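Local coordinates for protein sugar ABC transporter (Agrobacterium radiobacter, PDB 4RXT) that probably serves as the solute-binding protein of a carbohydrate ABC transporter, and holds arabinose between its two lobes, at residues 103-116 / 245-259. Residues are numbered along the deposited sequence; the frame is centred on the assembly and turned at random.
With ARA (alpha-L-arabinopyranose), chain B.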
loop_
_atom_site.group_PDB
_atom_site.type_symbol
_atom_site.label_atom_id
_atom_site.label_comp_id
_atom_site.label_asym_id
_atom_site.label_seq_id
_atom_site.Cartn_x
_atom_site.Cartn_y
_atom_site.Cartn_z
ATOM N N SER A 103 10.823 -7.333 13.797
ATOM C CA SER A 103 9.473 -6.795 13.984
ATOM C C SER A 103 8.921 -6.463 12.629
ATOM O O SER A 103 9.682 -6.332 11.655
ATOM C CB SER A 103 9.469 -5.547 14.883
ATOM O OG SER A 103 8.160 -5.110 15.219
ATOM N N PHE A 104 7.606 -6.327 12.572
ATOM C CA PHE A 104 6.919 -6.012 11.333
ATOM C C PHE A 104 5.725 -5.101 11.617
ATOM O O PHE A 104 4.857 -5.448 12.424
ATOM C CB PHE A 104 6.457 -7.283 10.592
ATOM C CG PHE A 104 6.526 -7.142 9.103
ATOM C CD1 PHE A 104 5.561 -6.409 8.422
ATOM C CD2 PHE A 104 7.625 -7.652 8.381
ATOM C CE1 PHE A 104 5.651 -6.252 7.060
ATOM C CE2 PHE A 104 7.725 -7.455 7.015
ATOM C CZ PHE A 104 6.727 -6.764 6.356
ATOM N N LEU A 105 5.682 -3.958 10.937
ATOM C CA LEU A 105 4.609 -2.965 11.132
ATOM C C LEU A 105 3.884 -2.810 9.799
ATOM O O LEU A 105 4.501 -2.501 8.762
ATOM C CB LEU A 105 5.177 -1.622 11.571
ATOM C CG LEU A 105 5.934 -1.550 12.894
ATOM C CD1 LEU A 105 7.413 -1.860 12.701
ATOM C CD2 LEU A 105 5.736 -0.173 13.509
ATOM N N THR A 106 2.592 -3.077 9.803
ATOM C CA THR A 106 1.839 -3.194 8.551
ATOM C C THR A 106 0.333 -3.086 8.738
ATOM O O THR A 106 -0.192 -3.412 9.801
ATOM C CB THR A 106 2.181 -4.532 7.833
ATOM O OG1 THR A 106 1.535 -4.593 6.557
ATOM C CG2 THR A 106 1.771 -5.744 8.663
ATOM N N THR A 107 -0.346 -2.635 7.683
ATOM C CA THR A 107 -1.765 -2.892 7.561
ATOM C C THR A 107 -2.003 -4.425 7.541
ATOM O O THR A 107 -1.173 -5.191 7.042
ATOM C CB THR A 107 -2.276 -2.271 6.244
ATOM O OG1 THR A 107 -1.899 -0.885 6.238
ATOM C CG2 THR A 107 -3.809 -2.432 6.045
ATOM N N ASP A 108 -3.154 -4.857 8.051
ATOM C CA ASP A 108 -3.669 -6.202 7.803
ATOM C C ASP A 108 -4.247 -6.146 6.377
ATOM O O ASP A 108 -5.362 -5.731 6.139
ATOM C CB ASP A 108 -4.724 -6.570 8.851
ATOM C CG ASP A 108 -5.343 -7.956 8.635
ATOM O OD1 ASP A 108 -5.248 -8.572 7.499
ATOM O OD2 ASP A 108 -5.984 -8.406 9.617
ATOM N N ASN A 109 -3.422 -6.549 5.432
ATOM C CA ASN A 109 -3.765 -6.369 4.024
ATOM C C ASN A 109 -4.880 -7.262 3.510
ATOM O O ASN A 109 -5.640 -6.867 2.648
ATOM C CB ASN A 109 -2.541 -6.436 3.134
ATOM C CG ASN A 109 -1.703 -5.184 3.277
ATOM O OD1 ASN A 109 -2.172 -4.087 2.942
ATOM N ND2 ASN A 109 -0.490 -5.323 3.812
ATOM N N THR A 110 -5.036 -8.431 4.100
ATOM C CA THR A 110 -6.145 -9.285 3.725
ATOM C C THR A 110 -7.464 -8.631 4.164
ATOM O O THR A 110 -8.451 -8.548 3.373
ATOM C CB THR A 110 -5.985 -10.680 4.309
ATOM O OG1 THR A 110 -4.705 -11.203 3.906
ATOM C CG2 THR A 110 -7.075 -11.553 3.770
ATOM N N GLN A 111 -7.487 -8.138 5.403
ATOM C CA GLN A 111 -8.648 -7.420 5.904
ATOM C C GLN A 111 -8.911 -6.163 5.061
ATOM O O GLN A 111 -10.061 -5.781 4.819
ATOM C CB GLN A 111 -8.473 -7.048 7.370
ATOM C CG GLN A 111 -9.698 -6.436 8.029
ATOM C CD GLN A 111 -9.406 -5.972 9.456
ATOM O OE1 GLN A 111 -9.912 -6.564 10.421
ATOM N NE2 GLN A 111 -8.569 -4.928 9.598
ATOM N N GLY A 112 -7.841 -5.524 4.616
ATOM C CA GLY A 112 -7.973 -4.327 3.776
ATOM C C GLY A 112 -8.697 -4.658 2.467
ATOM O O GLY A 112 -9.549 -3.899 1.995
ATOM N N GLY A 113 -8.400 -5.821 1.887
ATOM C CA GLY A 113 -9.134 -6.285 0.707
ATOM C C GLY A 113 -10.609 -6.585 1.015
ATOM O O GLY A 113 -11.518 -6.263 0.211
ATOM N N ARG A 114 -10.859 -7.212 2.170
ATOM C CA ARG A 114 -12.230 -7.477 2.599
ATOM C C ARG A 114 -13.036 -6.193 2.774
ATOM O O ARG A 114 -14.185 -6.102 2.335
ATOM C CB ARG A 114 -12.265 -8.269 3.913
ATOM C CG ARG A 114 -11.730 -9.684 3.850
ATOM C CD ARG A 114 -11.903 -10.431 5.199
ATOM N NE ARG A 114 -10.667 -11.142 5.569
ATOM C CZ ARG A 114 -9.912 -10.902 6.650
ATOM N NH1 ARG A 114 -10.254 -9.977 7.559
ATOM N NH2 ARG A 114 -8.800 -11.621 6.844
ATOM N N ILE A 115 -12.421 -5.221 3.436
ATOM C CA ILE A 115 -13.015 -3.871 3.635
ATOM C C ILE A 115 -13.364 -3.198 2.303
ATOM O O ILE A 115 -14.426 -2.631 2.128
ATOM C CB ILE A 115 -12.050 -2.972 4.463
ATOM C CG1 ILE A 115 -12.035 -3.439 5.917
ATOM C CG2 ILE A 115 -12.454 -1.498 4.428
ATOM C CD1 ILE A 115 -10.946 -2.816 6.764
ATOM N N ALA A 116 -12.485 -3.375 1.335
ATOM C CA ALA A 116 -12.689 -2.801 0.006
ATOM C C ALA A 116 -13.863 -3.477 -0.689
ATOM O O ALA A 116 -14.659 -2.807 -1.385
ATOM C CB ALA A 116 -11.430 -2.907 -0.839
ATOM N N VAL A 245 -9.451 2.992 0.815
ATOM C CA VAL A 245 -8.952 2.357 2.055
ATOM C C VAL A 245 -7.618 2.993 2.409
ATOM O O VAL A 245 -6.648 2.858 1.677
ATOM C CB VAL A 245 -8.809 0.842 1.947
ATOM C CG1 VAL A 245 -8.394 0.239 3.295
ATOM C CG2 VAL A 245 -10.120 0.200 1.461
ATOM N N VAL A 246 -7.585 3.659 3.556
ATOM C CA VAL A 246 -6.434 4.471 3.958
ATOM C C VAL A 246 -5.683 3.762 5.093
ATOM O O VAL A 246 -6.286 3.189 5.998
ATOM C CB VAL A 246 -6.866 5.899 4.364
ATOM C CG1 VAL A 246 -5.713 6.765 4.900
ATOM C CG2 VAL A 246 -7.482 6.574 3.147
ATOM N N GLN A 247 -4.362 3.743 4.946
ATOM C CA GLN A 247 -3.443 3.107 5.865
ATOM C C GLN A 247 -2.773 4.167 6.731
ATOM O O GLN A 247 -3.162 5.326 6.686
ATOM C CB GLN A 247 -2.382 2.391 5.031
ATOM C CG GLN A 247 -2.903 1.374 4.026
ATOM C CD GLN A 247 -1.759 0.661 3.336
ATOM O OE1 GLN A 247 -1.177 -0.311 3.858
ATOM N NE2 GLN A 247 -1.385 1.166 2.166
ATOM N N ASP A 248 -1.765 3.784 7.510
ATOM C CA ASP A 248 -0.968 4.725 8.324
ATOM C C ASP A 248 0.521 4.648 7.969
ATOM O O ASP A 248 1.349 4.219 8.779
ATOM C CB ASP A 248 -1.182 4.536 9.839
ATOM C CG ASP A 248 -0.796 5.768 10.660
ATOM O OD1 ASP A 248 -0.158 6.695 10.124
ATOM O OD2 ASP A 248 -1.119 5.742 11.876
ATOM N N PRO A 249 0.878 5.100 6.758
ATOM C CA PRO A 249 2.269 5.054 6.365
ATOM C C PRO A 249 3.192 5.902 7.246
ATOM O O PRO A 249 4.324 5.503 7.464
ATOM C CB PRO A 249 2.261 5.591 4.918
ATOM C CG PRO A 249 0.958 6.349 4.785
ATOM C CD PRO A 249 0.023 5.517 5.647
ATOM N N TYR A 250 2.727 7.066 7.723
ATOM C CA TYR A 250 3.558 7.903 8.607
ATOM C C TYR A 250 4.015 7.110 9.824
ATOM O O TYR A 250 5.198 7.105 10.176
ATOM C CB TYR A 250 2.816 9.155 9.040
ATOM C CG TYR A 250 3.689 10.153 9.770
ATOM C CD1 TYR A 250 4.377 11.110 9.065
ATOM C CD2 TYR A 250 3.827 10.107 11.160
ATOM C CE1 TYR A 250 5.169 12.065 9.718
ATOM C CE2 TYR A 250 4.619 11.019 11.836
ATOM C CZ TYR A 250 5.296 11.999 11.126
ATOM O OH TYR A 250 6.065 12.909 11.815
ATOM N N ARG A 251 3.075 6.394 10.443
ATOM C CA ARG A 251 3.412 5.573 11.612
ATOM C C ARG A 251 4.351 4.430 11.266
ATOM O O ARG A 251 5.236 4.127 12.037
ATOM C CB ARG A 251 2.144 5.050 12.295
ATOM C CG ARG A 251 2.435 4.138 13.472
ATOM C CD ARG A 251 1.188 3.560 14.056
ATOM N NE ARG A 251 1.509 2.738 15.208
ATOM C CZ ARG A 251 0.629 1.963 15.830
ATOM N NH1 ARG A 251 -0.629 1.900 15.407
ATOM N NH2 ARG A 251 1.000 1.271 16.889
ATOM N N MET A 252 4.124 3.769 10.122
ATOM C CA MET A 252 5.057 2.728 9.676
ATOM C C MET A 252 6.508 3.260 9.639
ATOM O O MET A 252 7.449 2.582 10.095
ATOM C CB MET A 252 4.649 2.106 8.325
ATOM C CG MET A 252 3.399 1.215 8.341
ATOM S SD MET A 252 3.051 0.662 6.610
ATOM C CE MET A 252 1.282 0.982 6.532
ATOM N N GLY A 253 6.706 4.468 9.117
ATOM C CA GLY A 253 8.024 5.093 9.077
ATOM C C GLY A 253 8.550 5.465 10.458
ATOM O O GLY A 253 9.675 5.126 10.820
ATOM N N TYR A 254 7.696 6.127 11.234
ATOM C CA TYR A 254 8.079 6.629 12.549
ATOM C C TYR A 254 8.374 5.486 13.513
ATOM O O TYR A 254 9.457 5.414 14.117
ATOM C CB TYR A 254 7.003 7.569 13.112
ATOM C CG TYR A 254 7.494 8.330 14.325
ATOM C CD1 TYR A 254 7.541 7.728 15.574
ATOM C CD2 TYR A 254 7.993 9.627 14.199
ATOM C CE1 TYR A 254 8.031 8.413 16.674
ATOM C CE2 TYR A 254 8.471 10.330 15.293
ATOM C CZ TYR A 254 8.490 9.724 16.526
ATOM O OH TYR A 254 9.009 10.445 17.578
ATOM N N ASP A 255 7.366 4.640 13.708
ATOM C CA ASP A 255 7.463 3.563 14.648
ATOM C C ASP A 255 8.386 2.480 14.090
ATOM O O ASP A 255 8.935 1.700 14.865
ATOM C CB ASP A 255 6.106 3.000 15.021
ATOM C CG ASP A 255 5.371 3.867 16.024
ATOM O OD1 ASP A 255 5.970 4.819 16.577
ATOM O OD2 ASP A 255 4.198 3.573 16.294
ATOM N N GLY A 256 8.577 2.432 12.774
ATOM C CA GLY A 256 9.629 1.571 12.214
ATOM C C GLY A 256 11.014 1.913 12.722
ATOM O O GLY A 256 11.757 1.054 13.196
ATOM N N ILE A 257 11.388 3.180 12.563
ATOM C CA ILE A 257 12.650 3.670 13.099
ATOM C C ILE A 257 12.736 3.522 14.617
ATOM O O ILE A 257 13.726 3.031 15.140
ATOM C CB ILE A 257 12.912 5.120 12.694
ATOM C CG1 ILE A 257 13.076 5.218 11.183
ATOM C CG2 ILE A 257 14.124 5.678 13.455
ATOM C CD1 ILE A 257 14.242 4.458 10.562
ATOM N N LYS A 258 11.688 3.925 15.318
ATOM C CA LYS A 258 11.675 3.790 16.786
ATOM C C LYS A 258 11.908 2.313 17.225
ATOM O O LYS A 258 12.712 2.046 18.146
ATOM C CB LYS A 258 10.381 4.357 17.360
ATOM C CG LYS A 258 10.310 4.480 18.859
ATOM C CD LYS A 258 9.077 5.255 19.274
ATOM C CE LYS A 258 9.073 5.476 20.769
ATOM N NZ LYS A 258 8.037 6.473 21.095
ATOM N N THR A 259 11.219 1.384 16.566
ATOM C CA THR A 259 11.395 -0.053 16.841
ATOM C C THR A 259 12.779 -0.551 16.506
ATOM O O THR A 259 13.379 -1.273 17.284
ATOM C CB THR A 259 10.352 -0.865 16.057
ATOM O OG1 THR A 259 9.035 -0.433 16.450
ATOM C CG2 THR A 259 10.541 -2.359 16.268
HETATM C C1 ARA B . 0.606 1.254 -0.980
HETATM C C2 ARA B . 1.017 -0.177 -0.582
HETATM C C3 ARA B . 2.449 -0.430 -1.022
HETATM C C4 ARA B . 2.651 -0.095 -2.510
HETATM C C5 ARA B . 1.534 0.699 -3.045
HETATM O O1 ARA B . -0.781 0.937 -0.980
HETATM O O2 ARA B . 0.944 -0.351 0.846
HETATM O O3 ARA B . 2.792 -1.782 -0.675
HETATM O O4 ARA B . 2.567 -1.242 -3.359
HETATM O O5 ARA B . 1.092 1.781 -2.208
HETATM O O HOH W 1 7.153 -2.706 16.682
HETATM O O HOH W 2 -1.795 0.888 8.208
HETATM O O HOH W 3 0.475 -2.242 4.649
#
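Strand 103-106 runs nearly antiparallel to helix 249-259, the two axes 8.4 Å apart at 162°, and beyond them Thr-107 and Gln-247 continue the contact where each segment passes from one lobe to the other. Leu-105 fills the space between strand and helix: its CD2 sits 3.5 Å from CB of Asp-255, the two side chains crossing at about a right angle, while CD1 lies over CA of Gly-256. At the far end Ser-103 CB meets Thr-259 CG2 at 3.6 Å, and water 1 donates to both hydroxyl oxygens; Ser-103 OG is also bonded to the backbone of Glu-270. Thr-259 OG1 in turn bonds back to Asp-255 O, which takes Thr-259 N from the opposite face of its plane.

These are two of the three crossovers that make the hinge of a type I periplasmic binding protein, with strand 103-106 in the sheet of one lobe, helix 109-116 in the other, and the second segment crossing in the reverse sense. In the crossover, Thr-107 OG1 donates to Gln-247 OE1 over 2.6 Å, in the carbonyl plane and on a lone pair. Because chi1 of Thr-107 (-54°) sets OG1 anti to the carbonyl carbon, the hydroxyl faces Gln-247, and water 2 links that same oxygen to Asp-248 N. Water 3 lies 2.7 Å from Gln-247 OE1 and may donate to it as well. With OE1 held by Thr-107, the amide of Gln-247 presents NE2 to O2 of the arabinopyranose, 3.1 Å away and nearly straight at 170°; NE2 also bonds Asp-227, another residue that binds the sugar. The bent end of Met-252 lays CE 3.7 Å from Thr-107 OG1. Inside the other lobe, Val-245 CG2 packs against Ile-115 CG2 and Ala-116 CB, both at 4.1 Å.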